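Local coordinates for peroxisomal membrane protein LPX1 (Saccharomyces cerevisiae, PDB 2Y6U) that hydrolyses acyl esters, with lipase and phospholipase A activity, as an alpha/beta hydrolase of yeast peroxisomes, at residues Asp36-Ala41 and Val67-Leu72; Leu55-Gly60 and Pro73-Ala78. All coordinates share one frame; numbering follows the deposited sequence.

Contact 1: residues Asp36-Ala41 and Val67-Leu72; sequences DVYTSA and VWEYYL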
ATOM      1  N   ASP A  36      -6.854   8.794  18.136  1.00 27.50           N
ATOM      2  CA  ASP A  36      -7.227  10.147  18.582  1.00 27.82           C
ATOM      3  C   ASP A  36      -6.664  11.171  17.615  1.00 28.73           C
ATOM      4  O   ASP A  36      -5.465  11.039  17.226  1.00 28.83           O
ATOM      5  CB  ASP A  36      -6.680  10.370  19.999  1.00 30.05           C
ATOM      6  CG  ASP A  36      -7.361   9.491  21.043  1.00 31.31           C
ATOM      7  OD1 ASP A  36      -8.458   8.935  20.769  1.00 34.64           O
ATOM      8  OD2 ASP A  36      -6.858   9.361  22.200  1.00 32.09           O
ATOM      9  N   VAL A  37      -7.477  12.154  17.189  1.00 28.58           N
ATOM     10  CA  VAL A  37      -7.054  13.209  16.324  1.00 29.18           C
ATOM     11  C   VAL A  37      -7.061  14.465  17.152  1.00 29.28           C
ATOM     12  O   VAL A  37      -8.119  14.859  17.718  1.00 30.25           O
ATOM     13  CB  VAL A  37      -8.078  13.458  15.124  1.00 30.82           C
ATOM     14  CG1 VAL A  37      -7.562  14.553  14.245  1.00 32.30           C
ATOM     15  CG2 VAL A  37      -8.211  12.264  14.337  1.00 35.52           C
ATOM     16  N   TYR A  38      -5.944  15.181  17.116  1.00 28.92           N
ATOM     17  CA  TYR A  38      -5.788  16.443  17.797  1.00 28.66           C
ATOM     18  C   TYR A  38      -5.694  17.512  16.746  1.00 30.84           C
ATOM     19  O   TYR A  38      -4.818  17.457  15.866  1.00 29.34           O
ATOM     20  CB  TYR A  38      -4.531  16.422  18.686  1.00 28.91           C
ATOM     21  CG  TYR A  38      -4.705  15.520  19.881  1.00 27.58           C
ATOM     22  CD1 TYR A  38      -4.386  14.170  19.796  1.00 29.84           C
ATOM     23  CD2 TYR A  38      -5.233  15.983  21.050  1.00 31.52           C
ATOM     24  CE1 TYR A  38      -4.573  13.311  20.893  1.00 26.93           C
ATOM     25  CE2 TYR A  38      -5.379  15.141  22.160  1.00 31.45           C
ATOM     26  CZ  TYR A  38      -5.011  13.829  22.081  1.00 31.73           C
ATOM     27  OH  TYR A  38      -5.181  12.990  23.162  1.00 33.29           O
ATOM     28  N   THR A  39      -6.580  18.516  16.818  1.00 30.00           N
ATOM     29  CA  THR A  39      -6.616  19.595  15.830  1.00 34.72           C
ATOM     30  C   THR A  39      -6.366  20.977  16.459  1.00 37.21           C
ATOM     31  O   THR A  39      -6.931  21.333  17.487  1.00 35.70           O
ATOM     32  CB  THR A  39      -7.985  19.583  15.063  1.00 36.12           C
ATOM     33  OG1 THR A  39      -8.063  18.283  14.482  1.00 35.05           O
ATOM     34  CG2 THR A  39      -7.961  20.533  13.948  1.00 43.21           C
ATOM     35  N   SER A  40      -5.542  21.749  15.777  1.00 40.50           N
ATOM     36  CA  SER A  40      -5.175  23.080  16.243  1.00 45.61           C
ATOM     37  C   SER A  40      -6.408  23.919  16.214  1.00 49.34           C
ATOM     38  O   SER A  40      -7.296  23.784  15.354  1.00 50.75           O
ATOM     39  CB  SER A  40      -4.060  23.690  15.406  1.00 44.74           C
ATOM     40  OG  SER A  40      -4.178  25.065  15.262  1.00 53.85           O
ATOM     41  N   ALA A  41      -6.469  24.729  17.256  1.00 55.42           N
ATOM     42  CA  ALA A  41      -7.486  25.730  17.486  1.00 59.68           C
ATOM     43  C   ALA A  41      -6.883  27.124  17.063  1.00 63.36           C
ATOM     44  O   ALA A  41      -7.500  28.151  17.290  1.00 65.46           O
ATOM     45  CB  ALA A  41      -7.815  25.715  18.987  1.00 61.13           C
ATOM     46  N   VAL A  67       1.163   6.950  25.437  1.00 28.51           N
ATOM     47  CA  VAL A  67       2.544   7.299  25.784  1.00 29.30           C
ATOM     48  C   VAL A  67       2.992   8.608  25.137  1.00 28.74           C
ATOM     49  O   VAL A  67       3.979   9.219  25.575  1.00 30.91           O
ATOM     50  CB  VAL A  67       3.564   6.191  25.416  1.00 30.40           C
ATOM     51  CG1 VAL A  67       3.177   4.862  26.172  1.00 33.30           C
ATOM     52  CG2 VAL A  67       3.725   6.003  23.889  1.00 27.31           C
ATOM     53  N   TRP A  68       2.219   9.075  24.153  1.00 28.12           N
ATOM     54  CA  TRP A  68       2.514  10.332  23.514  1.00 28.82           C
ATOM     55  C   TRP A  68       1.724  11.509  24.043  1.00 28.83           C
ATOM     56  O   TRP A  68       2.014  12.683  23.702  1.00 28.89           O
ATOM     57  CB  TRP A  68       2.307  10.215  22.018  1.00 26.35           C
ATOM     58  CG  TRP A  68       2.938   9.059  21.370  1.00 27.87           C
ATOM     59  CD1 TRP A  68       2.301   7.974  20.858  1.00 24.49           C
ATOM     60  CD2 TRP A  68       4.351   8.850  21.125  1.00 24.41           C
ATOM     61  NE1 TRP A  68       3.200   7.130  20.272  1.00 23.13           N
ATOM     62  CE2 TRP A  68       4.461   7.631  20.399  1.00 27.35           C
ATOM     63  CE3 TRP A  68       5.488   9.548  21.423  1.00 27.66           C
ATOM     64  CZ2 TRP A  68       5.647   7.118  20.024  1.00 24.62           C
ATOM     65  CZ3 TRP A  68       6.725   9.035  20.967  1.00 27.50           C
ATOM     66  CH2 TRP A  68       6.772   7.843  20.295  1.00 24.78           C
ATOM     67  N   GLU A  69       0.756  11.283  24.939  1.00 30.47           N
ATOM     68  CA  GLU A  69       0.028  12.435  25.437  1.00 31.09           C
ATOM     69  C   GLU A  69       0.847  13.498  26.131  1.00 31.45           C
ATOM     70  O   GLU A  69       0.597  14.702  25.936  1.00 31.29           O
ATOM     71  CB  GLU A  69      -1.211  12.024  26.283  1.00 32.74           C
ATOM     72  CG  GLU A  69      -2.166  11.222  25.427  1.00 31.71           C
ATOM     73  CD  GLU A  69      -3.461  10.751  26.258  1.00 37.14           C
ATOM     74  OE1 GLU A  69      -3.571  11.028  27.459  1.00 39.76           O
ATOM     75  OE2 GLU A  69      -4.258  10.027  25.687  1.00 42.45           O
ATOM     76  N   TYR A  70       1.826  13.098  26.937  1.00 30.29           N
ATOM     77  CA  TYR A  70       2.727  14.005  27.567  1.00 31.44           C
ATOM     78  C   TYR A  70       3.415  14.941  26.524  1.00 31.27           C
ATOM     79  O   TYR A  70       3.827  16.036  26.841  1.00 32.56           O
ATOM     80  CB  TYR A  70       3.774  13.163  28.344  1.00 31.36           C
ATOM     81  CG  TYR A  70       4.816  13.977  28.993  1.00 32.15           C
ATOM     82  CD1 TYR A  70       5.991  14.308  28.332  1.00 33.19           C
ATOM     83  CD2 TYR A  70       4.644  14.424  30.298  1.00 32.43           C
ATOM     84  CE1 TYR A  70       6.973  15.066  28.941  1.00 32.25           C
ATOM     85  CE2 TYR A  70       5.656  15.182  30.987  1.00 40.45           C
ATOM     86  CZ  TYR A  70       6.826  15.509  30.295  1.00 37.76           C
ATOM     87  OH  TYR A  70       7.714  16.292  30.939  1.00 41.48           O
ATOM     88  N   TYR A  71       3.616  14.436  25.310  1.00 30.54           N
ATOM     89  CA  TYR A  71       4.304  15.218  24.291  1.00 30.66           C
ATOM     90  C   TYR A  71       3.494  16.391  23.747  1.00 31.73           C
ATOM     91  O   TYR A  71       4.065  17.434  23.320  1.00 30.58           O
ATOM     92  CB  TYR A  71       4.641  14.335  23.090  1.00 29.36           C
ATOM     93  CG  TYR A  71       5.794  13.344  23.320  1.00 29.11           C
ATOM     94  CD1 TYR A  71       5.787  12.434  24.393  1.00 33.00           C
ATOM     95  CD2 TYR A  71       6.867  13.274  22.406  1.00 30.53           C
ATOM     96  CE1 TYR A  71       6.869  11.497  24.603  1.00 32.43           C
ATOM     97  CE2 TYR A  71       7.879  12.343  22.578  1.00 29.56           C
ATOM     98  CZ  TYR A  71       7.899  11.479  23.675  1.00 30.20           C
ATOM     99  OH  TYR A  71       8.947  10.567  23.830  1.00 30.62           O
ATOM    100  N   LEU A  72       2.174  16.221  23.740  1.00 30.70           N
ATOM    101  CA  LEU A  72       1.321  17.197  23.029  1.00 31.41           C
ATOM    102  C   LEU A  72       1.504  18.652  23.404  1.00 33.01           C
ATOM    103  O   LEU A  72       1.634  19.454  22.525  1.00 35.35           O
ATOM    104  CB  LEU A  72      -0.179  16.811  23.162  1.00 30.91           C
ATOM    105  CG  LEU A  72      -0.506  15.473  22.565  1.00 32.11           C
ATOM    106  CD1 LEU A  72      -1.985  15.036  22.994  1.00 31.02           C
ATOM    107  CD2 LEU A  72      -0.289  15.478  20.997  1.00 30.59           C
TER
HETATM  108  O   HOH W   1      -4.648  10.346  22.983  1.00 36.00           O

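Contact 2: residues Leu55-Gly60 and Pro73-Ala78; sequences LVFLHG and PRLVAA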
ATOM      1  N   LEU A  55       1.559  15.654  12.400  1.00 23.13           N
ATOM      2  CA  LEU A  55       2.369  14.679  13.070  1.00 24.37           C
ATOM      3  C   LEU A  55       1.632  13.433  13.358  1.00 25.47           C
ATOM      4  O   LEU A  55       0.513  13.485  13.850  1.00 26.64           O
ATOM      5  CB  LEU A  55       2.889  15.268  14.388  1.00 27.04           C
ATOM      6  CG  LEU A  55       4.052  16.213  14.388  1.00 32.46           C
ATOM      7  CD1 LEU A  55       4.113  17.249  13.397  1.00 34.31           C
ATOM      8  CD2 LEU A  55       4.244  16.864  15.860  1.00 33.23           C
ATOM      9  N   VAL A  56       2.268  12.289  13.107  1.00 23.14           N
ATOM     10  CA  VAL A  56       1.627  11.018  13.320  1.00 22.96           C
ATOM     11  C   VAL A  56       2.548  10.173  14.221  1.00 22.82           C
ATOM     12  O   VAL A  56       3.674  10.015  13.903  1.00 21.62           O
ATOM     13  CB  VAL A  56       1.381  10.265  12.016  1.00 22.54           C
ATOM     14  CG1 VAL A  56       0.750   8.882  12.307  1.00 23.07           C
ATOM     15  CG2 VAL A  56       0.471  11.144  11.051  1.00 19.87           C
ATOM     16  N   PHE A  57       2.063   9.765  15.384  1.00 21.52           N
ATOM     17  CA  PHE A  57       2.939   9.084  16.360  1.00 23.18           C
ATOM     18  C   PHE A  57       2.487   7.623  16.503  1.00 21.98           C
ATOM     19  O   PHE A  57       1.301   7.358  16.684  1.00 22.39           O
ATOM     20  CB  PHE A  57       2.796   9.680  17.759  1.00 24.32           C
ATOM     21  CG  PHE A  57       3.487  10.996  17.953  1.00 25.82           C
ATOM     22  CD1 PHE A  57       2.837  12.193  17.634  1.00 23.37           C
ATOM     23  CD2 PHE A  57       4.780  11.047  18.453  1.00 24.85           C
ATOM     24  CE1 PHE A  57       3.481  13.411  17.835  1.00 29.70           C
ATOM     25  CE2 PHE A  57       5.411  12.262  18.674  1.00 24.94           C
ATOM     26  CZ  PHE A  57       4.751  13.445  18.342  1.00 27.36           C
ATOM     27  N   LEU A  58       3.468   6.727  16.436  1.00 21.47           N
ATOM     28  CA  LEU A  58       3.287   5.271  16.390  1.00 20.94           C
ATOM     29  C   LEU A  58       3.981   4.636  17.578  1.00 22.30           C
ATOM     30  O   LEU A  58       5.250   4.671  17.695  1.00 23.83           O
ATOM     31  CB  LEU A  58       3.800   4.717  15.047  1.00 21.09           C
ATOM     32  CG  LEU A  58       3.261   5.334  13.764  1.00 22.03           C
ATOM     33  CD1 LEU A  58       3.909   4.547  12.561  1.00 18.34           C
ATOM     34  CD2 LEU A  58       1.715   5.365  13.799  1.00 20.71           C
ATOM     35  N   HIS A  59       3.197   4.114  18.507  1.00 22.10           N
ATOM     36  CA  HIS A  59       3.732   3.530  19.711  1.00 23.31           C
ATOM     37  C   HIS A  59       4.537   2.218  19.505  1.00 22.29           C
ATOM     38  O   HIS A  59       4.432   1.542  18.479  1.00 23.87           O
ATOM     39  CB  HIS A  59       2.580   3.194  20.712  1.00 23.66           C
ATOM     40  CG  HIS A  59       1.626   2.147  20.164  1.00 24.38           C
ATOM     41  ND1 HIS A  59       1.950   0.797  20.122  1.00 22.67           N
ATOM     42  CD2 HIS A  59       0.387   2.260  19.629  1.00 26.45           C
ATOM     43  CE1 HIS A  59       0.933   0.140  19.564  1.00 27.08           C
ATOM     44  NE2 HIS A  59      -0.015   1.005  19.240  1.00 24.00           N
ATOM     45  N   GLY A  60       5.289   1.874  20.533  1.00 24.17           N
ATOM     46  CA  GLY A  60       6.090   0.697  20.560  1.00 25.04           C
ATOM     47  C   GLY A  60       5.245  -0.532  20.925  1.00 26.05           C
ATOM     48  O   GLY A  60       4.078  -0.437  21.369  1.00 26.73           O
ATOM     49  N   PRO A  73       1.525  19.022  24.695  1.00 35.39           N
ATOM     50  CA  PRO A  73       1.708  20.438  24.952  1.00 37.97           C
ATOM     51  C   PRO A  73       3.156  20.907  24.766  1.00 38.87           C
ATOM     52  O   PRO A  73       3.397  22.089  24.796  1.00 38.01           O
ATOM     53  CB  PRO A  73       1.221  20.621  26.398  1.00 40.61           C
ATOM     54  CG  PRO A  73       1.064  19.249  26.931  1.00 38.98           C
ATOM     55  CD  PRO A  73       1.260  18.255  25.919  1.00 35.72           C
ATOM     56  N   ARG A  74       4.098  19.981  24.529  1.00 36.51           N
ATOM     57  CA  ARG A  74       5.511  20.322  24.542  1.00 37.96           C
ATOM     58  C   ARG A  74       6.120  20.370  23.129  1.00 38.20           C
ATOM     59  O   ARG A  74       7.240  20.857  22.939  1.00 38.00           O
ATOM     60  CB  ARG A  74       6.219  19.281  25.380  1.00 38.30           C
ATOM     61  CG  ARG A  74       5.988  19.489  26.817  1.00 41.65           C
ATOM     62  CD  ARG A  74       6.374  18.255  27.599  1.00 42.58           C
ATOM     63  NE  ARG A  74       6.186  18.544  29.006  1.00 42.96           N
ATOM     64  CZ  ARG A  74       5.052  18.379  29.686  1.00 41.95           C
ATOM     65  NH1 ARG A  74       3.942  17.868  29.124  1.00 40.27           N
ATOM     66  NH2 ARG A  74       5.035  18.703  30.945  1.00 44.59           N
ATOM     67  N   LEU A  75       5.327  19.965  22.153  1.00 36.88           N
ATOM     68  CA  LEU A  75       5.704  20.022  20.787  1.00 38.23           C
ATOM     69  C   LEU A  75       5.878  21.420  20.192  1.00 41.13           C
ATOM     70  O   LEU A  75       5.278  22.337  20.610  1.00 41.54           O
ATOM     71  CB  LEU A  75       4.774  19.172  19.946  1.00 36.47           C
ATOM     72  CG  LEU A  75       4.933  17.643  20.144  1.00 31.20           C
ATOM     73  CD1 LEU A  75       3.662  16.994  19.529  1.00 31.80           C
ATOM     74  CD2 LEU A  75       6.203  17.076  19.522  1.00 34.44           C
ATOM     75  N   VAL A  76       6.723  21.460  19.164  1.00 43.32           N
ATOM     76  CA  VAL A  76       7.198  22.649  18.451  1.00 47.92           C
ATOM     77  C   VAL A  76       6.113  23.742  18.433  1.00 50.32           C
ATOM     78  O   VAL A  76       5.037  23.608  17.840  1.00 47.32           O
ATOM     79  CB  VAL A  76       7.735  22.170  17.011  1.00 49.83           C
ATOM     80  CG1 VAL A  76       6.644  22.159  15.894  1.00 50.37           C
ATOM     81  CG2 VAL A  76       9.144  22.778  16.587  1.00 50.62           C
ATOM     82  N   ALA A  77       6.429  24.829  19.094  1.00 53.48           N
ATOM     83  CA  ALA A  77       5.589  26.043  19.101  1.00 56.62           C
ATOM     84  C   ALA A  77       5.488  26.563  17.664  1.00 58.64           C
ATOM     85  O   ALA A  77       6.424  26.354  16.863  1.00 58.69           O
ATOM     86  CB  ALA A  77       6.224  27.131  19.996  1.00 58.70           C
ATOM     87  N   ALA A  78       4.370  27.226  17.350  1.00 60.39           N
ATOM     88  CA  ALA A  78       4.180  27.883  16.086  1.00 62.47           C
ATOM     89  C   ALA A  78       5.280  28.900  15.990  1.00 66.68           C
ATOM     90  O   ALA A  78       5.525  29.670  16.948  1.00 67.23           O
ATOM     91  CB  ALA A  78       2.819  28.551  16.029  1.00 63.27           C
TER

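Contact 1: residues Asp36-Ala41 and Val67-Leu72
Strand residues Asp36 and Tyr38 face the helically turned Glu69-Leu72 with backbones well apart, 8.9 Å between the CA atoms of Tyr38 and Leu72, so side chains and one water make the contact. The nonpolar half is a CH-pi contact: Leu72 lays its CD1 methyl over one face of the Tyr38 ring, 3.5 Å from the centroid and 18° off the ring normal. The methyl is shifted toward the hydroxyl-bearing end, where Tyr38 CZ is 3.4 Å from Leu72 CD1. Strand 35-40 belongs to the central sheet of the alpha/beta hydrolase fold, and the 67-72 turn lies over it in the connection between strands 51-58 and 84-92. Beside the Tyr38 hydroxyl a single water joins three side chains. It accepts from Tyr38 OH at 2.7 Å, in the ring plane at its edge. It donates to Asp36 OD2 and, at 2.8 Å, to Glu69 OE2. Glu69 reaches it with a chain extended beyond CG (chi2 179°). Asp36 OD2 and Glu69 OE2 are 4.4 Å apart; the water and a salt bridge from Lys65 to Asp36 OD1, an atom also hydrogen-bonded to Thr10 OG1, probably offset this closeness of like charges.

Contact 2: residues Leu55-Gly60 and Pro73-Ala78
Within the core beneath the connection that leaves strand 51-58 of the alpha/beta hydrolase sheet, three side chains carry the contact, Leu75 of the loop set against Leu55 and Phe57 of the strand. Two residues apart on that strand, Leu55 and Phe57 both point toward the loop. Leu55 and Leu75 meet tip to tip, Leu55 CD2 lying 3.7 Å from Leu75 CD1. The same Leu75 methyl also approaches the far end of the phenyl ring obliquely, with Phe57 CZ 3.9 Å from Leu75 CD1. Leu75 CD2 lies 4.1 Å from Phe57 CZ, while Leu75 CD1 touches both partners. With CG placed anti to the carbonyl carbon (chi1 -71°), the leucine fork is carried from the loop backbone down to the strand. An alanine in place of Leu75 would lose both methyls and would probably open a gap above Leu55 CD2 and the end of the Phe57 ring. Ile337 and Asn338 of helix 330-347 also touch Leu75, while Arg5 NH1 is hydrogen-bonded to the carbonyl oxygen of Leu75. A hydrophobic layer between a central strand and the helix and loop packed on one sheet face is typical of the three-layer alpha/beta hydrolase fold.

Followed from the N terminus, the chain runs through strand 35-40, then strand 51-58, and only afterwards into the long connection that supplies the second half of both contacts. Contact 1 closes a loop when 67-72 returns to the first strand; contact 2 closes another when the next residues, 73-78, return to the second. Because the segments alternate, the two loops cross. Strand 84-92, which follows, enters the sheet between the two earlier strands, and the connection that precedes it packs against both strands that flank it. The contact centres are about 7 Å apart, and Trp68 couples them directly, its CE3 lying 3.4 Å from Phe57 CD2. Together they fasten the connection across one face of the central sheet.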